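Local coordinates for protein glucokinase (PDB 3VGL) that probably catalyses the ATP-dependent phosphorylation of D-glucose to glucose 6-phosphate, as a zinc-containing ROK-family glucokinase, at residues V185-A188 and K189-A192; S219-R223 and Q224-V228; D231-R234 and E235-R238. All coordinates share one frame; numbering follows the deposited sequence.

Contact 1: V185-A188 and K189-A192; sequences VRYA and KQRA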
loop_
_atom_site.group_PDB
_atom_site.type_symbol
_atom_site.label_atom_id
_atom_site.label_comp_id
_atom_site.label_asym_id
_atom_site.label_seq_id
_atom_site.Cartn_x
_atom_site.Cartn_y
_atom_site.Cartn_z
ATOM N N VAL A 185 -5.798 20.122 5.274
ATOM C CA VAL A 185 -7.156 20.376 5.741
ATOM C C VAL A 185 -7.875 19.065 6.022
ATOM O O VAL A 185 -8.556 18.927 7.046
ATOM C CB VAL A 185 -7.916 21.253 4.743
ATOM C CG1 VAL A 185 -9.396 21.352 5.114
ATOM C CG2 VAL A 185 -7.270 22.624 4.698
ATOM N N ARG A 186 -7.710 18.089 5.133
ATOM C CA ARG A 186 -8.292 16.781 5.346
ATOM C C ARG A 186 -7.824 16.130 6.639
ATOM O O ARG A 186 -8.643 15.589 7.405
ATOM C CB ARG A 186 -8.096 15.858 4.145
ATOM C CG ARG A 186 -9.258 14.888 4.031
ATOM C CD ARG A 186 -9.070 13.912 2.910
ATOM N NE ARG A 186 -8.333 12.798 3.456
ATOM C CZ ARG A 186 -7.075 12.540 3.195
ATOM N NH1 ARG A 186 -6.402 13.294 2.318
ATOM N NH2 ARG A 186 -6.512 11.492 3.777
ATOM N N TYR A 187 -6.519 16.217 6.912
ATOM C CA TYR A 187 -5.940 15.605 8.098
ATOM C C TYR A 187 -6.501 16.245 9.344
ATOM O O TYR A 187 -6.809 15.556 10.319
ATOM C CB TYR A 187 -4.415 15.735 8.111
ATOM C CG TYR A 187 -3.757 14.976 6.969
ATOM C CD1 TYR A 187 -4.286 13.760 6.511
ATOM C CD2 TYR A 187 -2.614 15.478 6.360
ATOM C CE1 TYR A 187 -3.678 13.064 5.474
ATOM C CE2 TYR A 187 -2.002 14.790 5.309
ATOM C CZ TYR A 187 -2.532 13.585 4.883
ATOM O OH TYR A 187 -1.931 12.933 3.847
ATOM N N ALA A 188 -6.630 17.567 9.315
ATOM C CA ALA A 188 -7.144 18.281 10.488
ATOM C C ALA A 188 -8.612 18.008 10.730
ATOM O O ALA A 188 -9.030 17.888 11.884
ATOM C CB ALA A 188 -6.893 19.747 10.357
ATOM N N LYS A 189 -9.400 17.924 9.661
ATOM C CA LYS A 189 -10.821 17.614 9.822
ATOM C C LYS A 189 -11.041 16.196 10.343
ATOM O O LYS A 189 -11.919 15.985 11.181
ATOM C CB LYS A 189 -11.610 17.863 8.535
ATOM C CG LYS A 189 -11.747 19.345 8.191
ATOM C CD LYS A 189 -12.555 19.579 6.922
ATOM C CE LYS A 189 -12.760 21.079 6.701
ATOM N NZ LYS A 189 -13.597 21.392 5.510
ATOM N N GLN A 190 -10.255 15.238 9.844
ATOM C CA GLN A 190 -10.259 13.864 10.372
ATOM C C GLN A 190 -9.989 13.862 11.878
ATOM O O GLN A 190 -10.707 13.213 12.646
ATOM C CB GLN A 190 -9.195 12.986 9.690
ATOM C CG GLN A 190 -9.508 12.490 8.272
ATOM C CD GLN A 190 -8.390 11.601 7.658
ATOM O OE1 GLN A 190 -7.227 11.609 8.099
ATOM N NE2 GLN A 190 -8.747 10.854 6.614
ATOM N N ARG A 191 -8.959 14.596 12.292
ATOM C CA ARG A 191 -8.496 14.562 13.675
ATOM C C ARG A 191 -9.404 15.353 14.599
ATOM O O ARG A 191 -9.636 14.947 15.748
ATOM C CB ARG A 191 -7.040 15.020 13.775
ATOM C CG ARG A 191 -6.072 13.977 13.219
ATOM C CD ARG A 191 -4.764 14.561 12.706
ATOM N NE ARG A 191 -3.877 13.512 12.163
ATOM C CZ ARG A 191 -4.119 12.842 11.033
ATOM N NH1 ARG A 191 -5.202 13.092 10.311
ATOM N NH2 ARG A 191 -3.280 11.890 10.621
ATOM N N ALA A 192 -9.926 16.475 14.108
ATOM C CA ALA A 192 -10.860 17.276 14.911
ATOM C C ALA A 192 -12.196 16.554 15.087
ATOM O O ALA A 192 -12.847 16.683 16.140
ATOM C CB ALA A 192 -11.066 18.655 14.300
#
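Arg-191 doubles back along its own helix to meet the carbonyl of Tyr-187 one turn earlier. Its CG stands beside the backbone N (chi1 -72°), the extended chain carries CD past the carbonyl, and a turn at chi4 (70°) swings Arg-191 NH1 back to 2.9 Å from Tyr-187 O. The same oxygen also accepts the amide of Arg-191, with N at 3.1 Å from Tyr-187 O, and the two donors arrive from opposite faces of the carbonyl plane. Arg-191 NH1 lies 3.5 Å from Tyr-187 CB and makes a weak hydrogen bond to Gln-190 OE1 at 3.3 Å. Gln-190 OE1 sits in the ring plane at the edge of Tyr-187, 4.0 Å from CD1. Other partners hold these groups too: Arg-191 NE by Asp-231 in a salt bridge, and Tyr-187 OH by Tyr-178 O.

These are two middle turns of helix 181-194, which packs on helices 215-223 and 227-251 beside the nucleotide site of this actin-like ATPase fold; Val-185 itself touches the bound ATP analogue. Lys-189, extended beyond CG, runs alongside Val-185, its CE 3.7 Å from Val-185 CG1. Arg-186, bent at chi3, lies beside Gln-190 with guanidinium and amide planes 88° apart, and Gln-190 NE2 comes to the guanidinium edge, 3.7 Å from Arg-186 NH2. Leu-166 and Gln-172 of a second subunit pack against this pair.

Contact 2: S219-R223 and Q224-V228; sequences SEAAR and QGDPV. With ANP (phosphoaminophosphonic acid-adenylate ester), chain E.
Ala-221 and Asp-226 meet at the end of helix 215-223, which closes in a Schellman motif before helix 227-251 begins. Two backbone bonds define it: Asp-226 N reaches back to Ala-221 O at 2.9 Å, and Gly-225 N to Ala-222 O, also at 2.9 Å. In both the donor stands above the carbonyl plane. Gly-225 makes the turn with a positive phi of 88°, a conformation strained for most residues with a side chain. Inside the turn the methyl of Ala-221 rests on the CB of Asp-226, 3.7 Å away.

Asp-226 is then the N-cap of the next helix. Its CG is anti to the backbone N (chi1 179°), and from there OD2 caps the amide of Ala-229 while OD1 takes the amide of Leu-202, so both carboxylate oxygens have a donor.

On the outer side Glu-220, bent at chi2, and the extended Gln-224 cross at a slant, carboxylate and amide planes 56° apart. Glu-220 OE2 lies 3.7 Å from Gln-224 CG, and the backbone below is joined by Gln-224 N to Glu-220 O at 3.2 Å. With an alanine at Glu-220 the carboxylate beside the Gln-224 amide would be gone, and that exposed side chain would probably be freer to turn.

Arg-223 leads away to a salt bridge with Glu-265, which also binds the nucleotide. At the opposite end of the segment Ser-219 serves the adenine: Ser-219 OG donates to N1 of the ATP analogue at 2.6 Å and lies 3.1 Å from the ring's C2.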
loop_
_atom_site.group_PDB
_atom_site.type_symbol
_atom_site.label_atom_id
_atom_site.label_comp_id
_atom_site.label_asym_id
_atom_site.label_seq_id
_atom_site.Cartn_x
_atom_site.Cartn_y
_atom_site.Cartn_z
ATOM N N SER A 219 -2.685 26.419 10.645
ATOM C CA SER A 219 -1.370 27.017 10.847
ATOM C C SER A 219 -1.325 27.833 12.143
ATOM O O SER A 219 -0.465 27.593 12.998
ATOM C CB SER A 219 -1.003 27.902 9.658
ATOM O OG SER A 219 -0.741 27.092 8.510
ATOM N N GLU A 220 -2.269 28.758 12.294
ATOM C CA GLU A 220 -2.333 29.584 13.498
ATOM C C GLU A 220 -2.507 28.731 14.759
ATOM O O GLU A 220 -1.821 28.952 15.764
ATOM C CB GLU A 220 -3.439 30.650 13.383
ATOM C CG GLU A 220 -3.512 31.652 14.565
ATOM C CD GLU A 220 -2.147 32.185 15.021
ATOM O OE1 GLU A 220 -1.236 32.376 14.182
ATOM O OE2 GLU A 220 -1.983 32.431 16.238
ATOM N N ALA A 221 -3.421 27.763 14.704
ATOM C CA ALA A 221 -3.634 26.856 15.828
ATOM C C ALA A 221 -2.381 26.058 16.191
ATOM O O ALA A 221 -2.055 25.917 17.365
ATOM C CB ALA A 221 -4.818 25.932 15.565
ATOM N N ALA A 222 -1.665 25.543 15.186
ATOM C CA ALA A 222 -0.406 24.841 15.450
ATOM C C ALA A 222 0.638 25.735 16.136
ATOM O O ALA A 222 1.347 25.280 17.034
ATOM C CB ALA A 222 0.162 24.197 14.155
ATOM N N ARG A 223 0.720 27.003 15.730
ATOM C CA ARG A 223 1.629 27.952 16.388
ATOM C C ARG A 223 1.299 28.072 17.862
ATOM O O ARG A 223 2.194 28.241 18.694
ATOM C CB ARG A 223 1.535 29.345 15.775
ATOM C CG ARG A 223 2.230 29.474 14.473
ATOM C CD ARG A 223 2.367 30.916 14.005
ATOM N NE ARG A 223 2.700 30.854 12.586
ATOM C CZ ARG A 223 3.912 30.574 12.112
ATOM N NH1 ARG A 223 4.932 30.362 12.938
ATOM N NH2 ARG A 223 4.092 30.480 10.791
ATOM N N GLN A 224 0.005 28.005 18.175
ATOM C CA GLN A 224 -0.468 28.125 19.557
ATOM C C GLN A 224 -0.434 26.783 20.294
ATOM O O GLN A 224 -0.809 26.699 21.466
ATOM C CB GLN A 224 -1.881 28.717 19.587
ATOM C CG GLN A 224 -1.952 30.185 19.176
ATOM C CD GLN A 224 -3.375 30.728 19.120
ATOM O OE1 GLN A 224 -3.716 31.511 18.231
ATOM N NE2 GLN A 224 -4.212 30.309 20.062
ATOM N N GLY A 225 0.004 25.737 19.597
ATOM C CA GLY A 225 0.232 24.425 20.202
ATOM C C GLY A 225 -0.976 23.507 20.238
ATOM O O GLY A 225 -0.979 22.528 20.984
ATOM N N ASP A 226 -1.995 23.820 19.431
ATOM C CA ASP A 226 -3.186 22.979 19.311
ATOM C C ASP A 226 -2.728 21.592 18.862
ATOM O O ASP A 226 -2.121 21.465 17.791
ATOM C CB ASP A 226 -4.164 23.595 18.296
ATOM C CG ASP A 226 -5.424 22.767 18.104
ATOM O OD1 ASP A 226 -6.470 23.122 18.676
ATOM O OD2 ASP A 226 -5.387 21.763 17.365
ATOM N N PRO A 227 -2.973 20.551 19.690
ATOM C CA PRO A 227 -2.427 19.215 19.402
ATOM C C PRO A 227 -2.900 18.624 18.079
ATOM O O PRO A 227 -2.103 17.989 17.373
ATOM C CB PRO A 227 -2.932 18.359 20.568
ATOM C CG PRO A 227 -3.251 19.317 21.644
ATOM C CD PRO A 227 -3.678 20.588 20.988
ATOM N N VAL A 228 -4.177 18.818 17.757
ATOM C CA VAL A 228 -4.738 18.300 16.500
ATOM C C VAL A 228 -4.083 18.999 15.314
ATOM O O VAL A 228 -3.762 18.350 14.309
ATOM C CB VAL A 228 -6.288 18.418 16.468
ATOM C CG1 VAL A 228 -6.824 18.464 15.020
ATOM C CG2 VAL A 228 -6.918 17.264 17.247
HETATM P PB ANP E . -3.671 27.871 -4.987
HETATM O O1B ANP E . -3.499 26.349 -4.994
HETATM O O2B ANP E . -4.978 28.383 -5.518
HETATM N N3B ANP E . -2.411 28.586 -5.905
HETATM P PA ANP E . -2.666 28.037 -2.248
HETATM O O1A ANP E . -2.893 29.108 -1.177
HETATM O O2A ANP E . -1.282 27.757 -2.748
HETATM O O3A ANP E . -3.664 28.386 -3.468
HETATM O "O5'" ANP E . -3.274 26.635 -1.744
HETATM C "C5'" ANP E . -4.602 26.530 -1.221
HETATM C "C4'" ANP E . -4.671 25.359 -0.264
HETATM O "O4'" ANP E . -3.634 25.466 0.721
HETATM C "C3'" ANP E . -5.981 25.373 0.483
HETATM O "O3'" ANP E . -6.262 24.023 0.863
HETATM C "C2'" ANP E . -5.625 26.186 1.700
HETATM O "O2'" ANP E . -6.476 25.905 2.798
HETATM C "C1'" ANP E . -4.185 25.791 1.995
HETATM N N9 ANP E . -3.403 26.938 2.491
HETATM C C8 ANP E . -3.074 28.062 1.829
HETATM N N7 ANP E . -2.328 28.891 2.628
HETATM C C5 ANP E . -2.174 28.246 3.797
HETATM C C6 ANP E . -1.521 28.520 5.109
HETATM N N6 ANP E . -0.839 29.675 5.323
HETATM N N1 ANP E . -1.603 27.560 6.055
HETATM C C2 ANP E . -2.270 26.391 5.895
HETATM N N3 ANP E . -2.896 26.088 4.734
HETATM C C4 ANP E . -2.874 26.962 3.708
#

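Contact 3: D231-R234 and E235-R238; sequences DSFR and ELAR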
loop_
_atom_site.group_PDB
_atom_site.type_symbol
_atom_site.label_atom_id
_atom_site.label_comp_id
_atom_site.label_asym_id
_atom_site.label_seq_id
_atom_site.Cartn_x
_atom_site.Cartn_y
_atom_site.Cartn_z
ATOM N N ASP A 231 -0.524 17.703 15.009
ATOM C CA ASP A 231 -0.575 16.341 14.447
ATOM C C ASP A 231 -0.847 16.321 12.933
ATOM O O ASP A 231 -0.327 15.458 12.198
ATOM C CB ASP A 231 -1.614 15.472 15.151
ATOM C CG ASP A 231 -1.393 13.988 14.900
ATOM O OD1 ASP A 231 -0.233 13.543 15.070
ATOM O OD2 ASP A 231 -2.360 13.275 14.522
ATOM N N SER A 232 -1.669 17.257 12.476
ATOM C CA SER A 232 -1.992 17.369 11.045
ATOM C C SER A 232 -0.750 17.770 10.240
ATOM O O SER A 232 -0.512 17.251 9.127
ATOM C CB SER A 232 -3.120 18.371 10.809
ATOM O OG SER A 232 -4.262 18.031 11.572
ATOM N N PHE A 233 0.023 18.714 10.772
ATOM C CA PHE A 233 1.291 19.069 10.163
ATOM C C PHE A 233 2.255 17.895 10.159
ATOM O O PHE A 233 2.987 17.715 9.173
ATOM C CB PHE A 233 1.909 20.311 10.825
ATOM C CG PHE A 233 1.409 21.594 10.243
ATOM C CD1 PHE A 233 0.490 22.362 10.942
ATOM C CD2 PHE A 233 1.806 22.021 8.976
ATOM C CE1 PHE A 233 -0.002 23.558 10.411
ATOM C CE2 PHE A 233 1.319 23.222 8.433
ATOM C CZ PHE A 233 0.400 23.990 9.154
ATOM N N ARG A 234 2.247 17.091 11.229
ATOM C CA ARG A 234 3.075 15.862 11.287
ATOM C C ARG A 234 2.723 14.901 10.152
ATOM O O ARG A 234 3.618 14.349 9.496
ATOM C CB ARG A 234 2.965 15.160 12.656
ATOM C CG ARG A 234 3.784 13.871 12.734
ATOM C CD ARG A 234 3.806 13.262 14.132
ATOM N NE ARG A 234 5.137 12.716 14.429
ATOM C CZ ARG A 234 6.136 13.404 14.990
ATOM N NH1 ARG A 234 7.306 12.818 15.204
ATOM N NH2 ARG A 234 5.974 14.676 15.340
ATOM N N GLU A 235 1.420 14.720 9.914
ATOM C CA GLU A 235 0.978 13.806 8.859
ATOM C C GLU A 235 1.339 14.368 7.482
ATOM O O GLU A 235 1.807 13.622 6.610
ATOM C CB GLU A 235 -0.540 13.514 8.975
ATOM C CG GLU A 235 -1.095 12.525 7.953
ATOM C CD GLU A 235 -0.680 11.091 8.175
ATOM O OE1 GLU A 235 -0.150 10.767 9.257
ATOM O OE2 GLU A 235 -0.880 10.271 7.248
ATOM N N LEU A 236 1.132 15.674 7.288
ATOM C CA LEU A 236 1.542 16.317 6.018
ATOM C C LEU A 236 3.032 16.106 5.765
ATOM O O LEU A 236 3.442 15.737 4.666
ATOM C CB LEU A 236 1.212 17.815 6.019
ATOM C CG LEU A 236 1.818 18.650 4.893
ATOM C CD1 LEU A 236 1.253 18.239 3.527
ATOM C CD2 LEU A 236 1.553 20.136 5.163
ATOM N N ALA A 237 3.831 16.295 6.815
ATOM C CA ALA A 237 5.287 16.141 6.727
ATOM C C ALA A 237 5.741 14.716 6.462
ATOM O O ALA A 237 6.722 14.520 5.764
ATOM C CB ALA A 237 5.946 16.683 8.001
ATOM N N ARG A 238 5.023 13.727 6.988
ATOM C CA ARG A 238 5.288 12.316 6.706
ATOM C C ARG A 238 5.329 12.093 5.204
ATOM O O ARG A 238 6.279 11.518 4.651
ATOM C CB ARG A 238 4.184 11.454 7.360
ATOM C CG ARG A 238 4.099 9.979 6.907
ATOM C CD ARG A 238 2.758 9.363 7.406
ATOM N NE ARG A 238 2.534 7.995 6.937
ATOM C CZ ARG A 238 1.382 7.324 7.031
ATOM N NH1 ARG A 238 0.305 7.871 7.589
ATOM N NH2 ARG A 238 1.308 6.081 6.565
#
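Phe-233 and Leu-236 meet through their CD2 atoms, 4.3 Å apart, on the buried side of helix 227-251. Behind them the four amides of 235-238 all bond i to i-4: Glu-235 N to Asp-231 O at 3.0 Å, Leu-236 N to Ser-232 O at 2.9 Å, and Ala-237 and Arg-238 likewise to Phe-233 and Arg-234. The buried hydroxyl of Ser-232 is satisfied within the helix by Val-228 O, and Ala-237 O, close to the packing with helix 267-280, receives Ser-276 OG.

The other side carries charge. Glu-235 has CG anti to its N (chi1 -178°) and then bends at chi2, bringing its carboxylate to Arg-238. NH1 of Arg-238 forms a salt bridge to Glu-235 OE2 at 2.7 Å, though as a hydrogen bond it is strongly bent and weak, and a longer, weak bond to OE1 at 3.4 Å that lies in the guanidinium plane at its edge. Trp-239 NE1 also donates to OE2, which gives that oxygen two partners. Asp-231 OD2 is salt-bridged to Arg-191 NE, and Glu-235 OE1 makes a long, weak ion pair with Arg-191 NH2. Arg-238 NH2 makes a salt bridge to Asp-163 of a second subunit, close to the NH2 of Arg-238 of a third.

One helix thus has an apolar face, with Phe-233 near the bound nucleotide, and an acidic-basic face at a meeting of subunits, where Glu-235 and the neighbouring Asp-163 probably offset the charge of the paired arginines.

From the N terminus, contact 1 comes first, within helix 181-194; contact 2 then turns the chain from helix 215-223 into helix 227-251, and contact 3 follows within a turn on the same helix. The three are in series, neither nesting nor crossing, and each is local, closing no long loop; contact 2 closes a tight turn. In space they form one cluster, with centres 11 to 13 Å apart. Contacts 1 and 3 join through charged groups and through Ala-188 on Ser-232. Val-228 of contact 2 packs on contact 1, and Ser-219 and Ala-222 lie against Phe-233. Together they bind three helices beside the adenine site.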